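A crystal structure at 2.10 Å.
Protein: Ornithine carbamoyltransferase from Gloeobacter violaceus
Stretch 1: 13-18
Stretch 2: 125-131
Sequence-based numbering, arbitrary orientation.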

ATOM      1  N   ARG A  13     -37.825  19.276  10.334  1.00 49.58           N
ATOM      2  CA  ARG A  13     -36.711  20.206  10.346  1.00 48.99           C
ATOM      3  C   ARG A  13     -35.980  19.956   9.027  1.00 48.35           C
ATOM      4  O   ARG A  13     -36.276  18.989   8.323  1.00 48.13           O
ATOM      5  CB  ARG A  13     -35.773  19.900  11.499  1.00 49.70           C
ATOM      6  CG  ARG A  13     -36.387  20.061  12.861  1.00 53.08           C
ATOM      7  CD  ARG A  13     -35.293  20.033  13.900  1.00 56.42           C
ATOM      8  NE  ARG A  13     -35.840  19.941  15.243  1.00 61.03           N
ATOM      9  CZ  ARG A  13     -35.099  19.857  16.344  1.00 64.24           C
ATOM     10  NH1 ARG A  13     -33.772  19.857  16.259  1.00 64.78           N
ATOM     11  NH2 ARG A  13     -35.688  19.759  17.530  1.00 66.52           N
ATOM     12  N   PRO A  14     -35.014  20.814   8.679  1.00 48.22           N
ATOM     13  CA  PRO A  14     -34.266  20.646   7.428  1.00 47.46           C
ATOM     14  C   PRO A  14     -33.470  19.343   7.334  1.00 46.56           C
ATOM     15  O   PRO A  14     -33.449  18.700   6.286  1.00 46.09           O
ATOM     16  CB  PRO A  14     -33.349  21.865   7.408  1.00 47.68           C
ATOM     17  CG  PRO A  14     -34.138  22.891   8.169  1.00 48.39           C
ATOM     18  CD  PRO A  14     -34.676  22.095   9.323  1.00 48.02           C
ATOM     19  N   ASP A  15     -32.832  18.954   8.435  1.00 45.13           N
ATOM     20  CA  ASP A  15     -31.996  17.759   8.461  1.00 43.43           C
ATOM     21  C   ASP A  15     -32.447  16.639   9.401  1.00 41.81           C
ATOM     22  O   ASP A  15     -33.348  16.812  10.219  1.00 40.98           O
ATOM     23  CB  ASP A  15     -30.572  18.159   8.857  1.00 42.93           C
ATOM     24  CG  ASP A  15     -30.112  19.431   8.172  1.00 44.59           C
ATOM     25  OD1 ASP A  15     -30.037  19.453   6.932  1.00 44.72           O
ATOM     26  OD2 ASP A  15     -29.828  20.418   8.880  1.00 45.87           O
ATOM     27  N   LEU A  16     -31.802  15.485   9.257  1.00 40.25           N
ATOM     28  CA  LEU A  16     -32.043  14.330  10.116  1.00 39.60           C
ATOM     29  C   LEU A  16     -30.656  13.852  10.500  1.00 39.65           C
ATOM     30  O   LEU A  16     -30.137  12.905   9.915  1.00 40.21           O
ATOM     31  CB  LEU A  16     -32.789  13.199   9.392  1.00 38.75           C
ATOM     32  CG  LEU A  16     -32.869  11.915  10.237  1.00 39.23           C
ATOM     33  CD1 LEU A  16     -33.532  12.223  11.580  1.00 39.89           C
ATOM     34  CD2 LEU A  16     -33.638  10.837   9.503  1.00 39.24           C
ATOM     35  N   LEU A  17     -30.064  14.541  11.471  1.00 39.44           N
ATOM     36  CA  LEU A  17     -28.723  14.253  11.976  1.00 39.62           C
ATOM     37  C   LEU A  17     -28.773  13.306  13.157  1.00 41.25           C
ATOM     38  O   LEU A  17     -27.879  12.481  13.350  1.00 40.53           O
ATOM     39  CB  LEU A  17     -28.057  15.549  12.433  1.00 38.87           C
ATOM     40  CG  LEU A  17     -27.386  16.424  11.380  1.00 41.58           C
ATOM     41  CD1 LEU A  17     -28.188  16.400  10.098  1.00 41.31           C
ATOM     42  CD2 LEU A  17     -27.220  17.831  11.922  1.00 38.80           C
ATOM     43  N   SER A  18     -29.830  13.457  13.947  1.00 41.67           N
ATOM     44  CA  SER A  18     -30.063  12.671  15.145  1.00 40.54           C
ATOM     45  C   SER A  18     -31.530  12.299  15.155  1.00 40.51           C
ATOM     46  O   SER A  18     -32.362  13.040  14.629  1.00 39.44           O
ATOM     47  CB  SER A  18     -29.735  13.518  16.378  1.00 41.60           C
ATOM     48  OG  SER A  18     -30.370  13.017  17.537  1.00 40.26           O
ATOM     49  N   GLY A 125     -26.212  23.945   2.839  1.00 44.71           N
ATOM     50  CA  GLY A 125     -27.347  24.730   2.396  1.00 42.42           C
ATOM     51  C   GLY A 125     -28.415  23.834   1.805  1.00 42.75           C
ATOM     52  O   GLY A 125     -29.377  24.309   1.207  1.00 41.98           O
ATOM     53  N   ILE A 126     -28.239  22.524   1.967  1.00 42.07           N
ATOM     54  CA  ILE A 126     -29.204  21.550   1.466  1.00 38.93           C
ATOM     55  C   ILE A 126     -29.426  20.480   2.532  1.00 38.44           C
ATOM     56  O   ILE A 126     -28.570  20.256   3.393  1.00 40.05           O
ATOM     57  CB  ILE A 126     -28.739  20.883   0.127  1.00 38.92           C
ATOM     58  CG1 ILE A 126     -27.268  20.469   0.209  1.00 35.96           C
ATOM     59  CG2 ILE A 126     -28.977  21.834  -1.046  1.00 35.54           C
ATOM     60  CD1 ILE A 126     -26.799  19.638  -0.987  1.00 33.78           C
ATOM     61  N   PRO A 127     -30.584  19.809   2.494  1.00 37.19           N
ATOM     62  CA  PRO A 127     -30.884  18.769   3.483  1.00 37.81           C
ATOM     63  C   PRO A 127     -29.747  17.771   3.669  1.00 38.99           C
ATOM     64  O   PRO A 127     -29.200  17.250   2.695  1.00 40.07           O
ATOM     65  CB  PRO A 127     -32.136  18.107   2.920  1.00 37.52           C
ATOM     66  CG  PRO A 127     -32.802  19.210   2.152  1.00 37.14           C
ATOM     67  CD  PRO A 127     -31.637  19.883   1.464  1.00 36.46           C
ATOM     68  N   VAL A 128     -29.387  17.509   4.921  1.00 38.87           N
ATOM     69  CA  VAL A 128     -28.337  16.548   5.228  1.00 37.40           C
ATOM     70  C   VAL A 128     -28.902  15.430   6.100  1.00 38.06           C
ATOM     71  O   VAL A 128     -29.550  15.682   7.119  1.00 38.94           O
ATOM     72  CB  VAL A 128     -27.148  17.208   5.954  1.00 38.49           C
ATOM     73  CG1 VAL A 128     -26.177  16.134   6.444  1.00 39.18           C
ATOM     74  CG2 VAL A 128     -26.436  18.167   5.012  1.00 37.65           C
ATOM     75  N   ILE A 129     -28.653  14.191   5.688  1.00 35.71           N
ATOM     76  CA  ILE A 129     -29.141  13.027   6.405  1.00 34.39           C
ATOM     77  C   ILE A 129     -27.979  12.235   6.968  1.00 34.88           C
ATOM     78  O   ILE A 129     -26.976  12.016   6.289  1.00 36.62           O
ATOM     79  CB  ILE A 129     -29.951  12.113   5.468  1.00 33.78           C
ATOM     80  CG1 ILE A 129     -31.132  12.890   4.886  1.00 33.47           C
ATOM     81  CG2 ILE A 129     -30.420  10.873   6.212  1.00 33.21           C
ATOM     82  CD1 ILE A 129     -31.736  12.243   3.659  1.00 35.07           C
ATOM     83  N   ASN A 130     -28.116  11.804   8.212  1.00 35.30           N
ATOM     84  CA  ASN A 130     -27.086  11.012   8.865  1.00 35.78           C
ATOM     85  C   ASN A 130     -27.214   9.573   8.376  1.00 35.99           C
ATOM     86  O   ASN A 130     -28.156   8.873   8.741  1.00 35.70           O
ATOM     87  CB  ASN A 130     -27.261  11.065  10.391  1.00 35.21           C
ATOM     88  CG  ASN A 130     -26.306  10.139  11.119  1.00 35.59           C
ATOM     89  OD1 ASN A 130     -25.604   9.347  10.499  1.00 36.76           O
ATOM     90  ND2 ASN A 130     -26.283  10.228  12.444  1.00 32.61           N
ATOM     91  N   ALA A 131     -26.264   9.145   7.544  1.00 35.92           N
ATOM     92  CA  ALA A 131     -26.260   7.793   7.009  1.00 35.58           C
ATOM     93  C   ALA A 131     -25.705   6.860   8.074  1.00 36.45           C
ATOM     94  O   ALA A 131     -26.016   5.670   8.097  1.00 38.43           O
ATOM     95  CB  ALA A 131     -25.402   7.729   5.755  1.00 35.81           C
TER

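The two stretches lie far apart in sequence but run side by side in nearly the same sense: the line from CA of P14 to CA of L17 and that from CA of I126 to CA of N130 diverge by 26°. Three pairs of residues face each other in step, with CA atoms 5.0 Å apart for D15 and V128, 4.9 Å for L16 and I129, and 4.8 Å for L17 and N130. Such spacing is typical of neighbouring extended chains. V128 to N130 lie in a strand, whereas R13 to S18 adopt no regular secondary structure, and the pairing amounts to a single bridge between L16 and I129.

That bridge has the pattern expected of parallel chains. L16 uses both its backbone polar groups, and they reach to the residues before and after I129. The amide N of L16 donates to O of V128 at 3.1 Å, with a nearly straight N-H...O angle of 167°, and N of N130 donates to O of L16 at 2.9 Å and 160°. I129 itself lies between these two bonds and makes neither of them; its CA comes within 3.7 Å of the L16 carbonyl oxygen O.

Side chains extend this short ladder in both directions. At the start, the amide N of V128 donates to OD1 of D15 at 2.9 Å, with an angle of 153°. Here a carboxylate accepts the bond where a longer ladder would usually use a backbone carbonyl. Aspartate suits the position because its short side chain, with chi1 at -42°, brings an acceptor to the neighbouring strand from a CA-to-CB bond that points sideways. The same OD1 lies 3.6 Å from CA of P127. Proline has no amide hydrogen to offer, and the amide that D15 OD1 accepts from is that of V128. The ring of P127 instead packs against the backbone, its CB 3.7 Å from O of P14.

At the other end the side chain belongs to the second stretch and the backbone partner to the first. N130 points its CA-to-CB bond toward the first stretch, and its ND2 donates to the backbone O of L17 at 2.9 Å and 163°. The carboxamide suits this place because it carries a donor on a side chain of modest length. With its own backbone N bonded to L16, N130 binds two successive carbonyls, one through the main chain and one through the side chain.

One apolar contact accompanies these polar links. The CA-to-CB bond of L17 points away from the second stretch, yet the end of its side chain comes back nearer: CD1 reaches 3.4 Å from O of V128 and 4.2 Å from CG1 of V128. A branched leucine, long enough to return in this way, reaches V128, while the compact valine offers a methyl group to meet it. L16 and I129 are both buried, so their hydrocarbon side chains suit their surroundings, although the closest contact between them is through the backbone and their side chains do not meet.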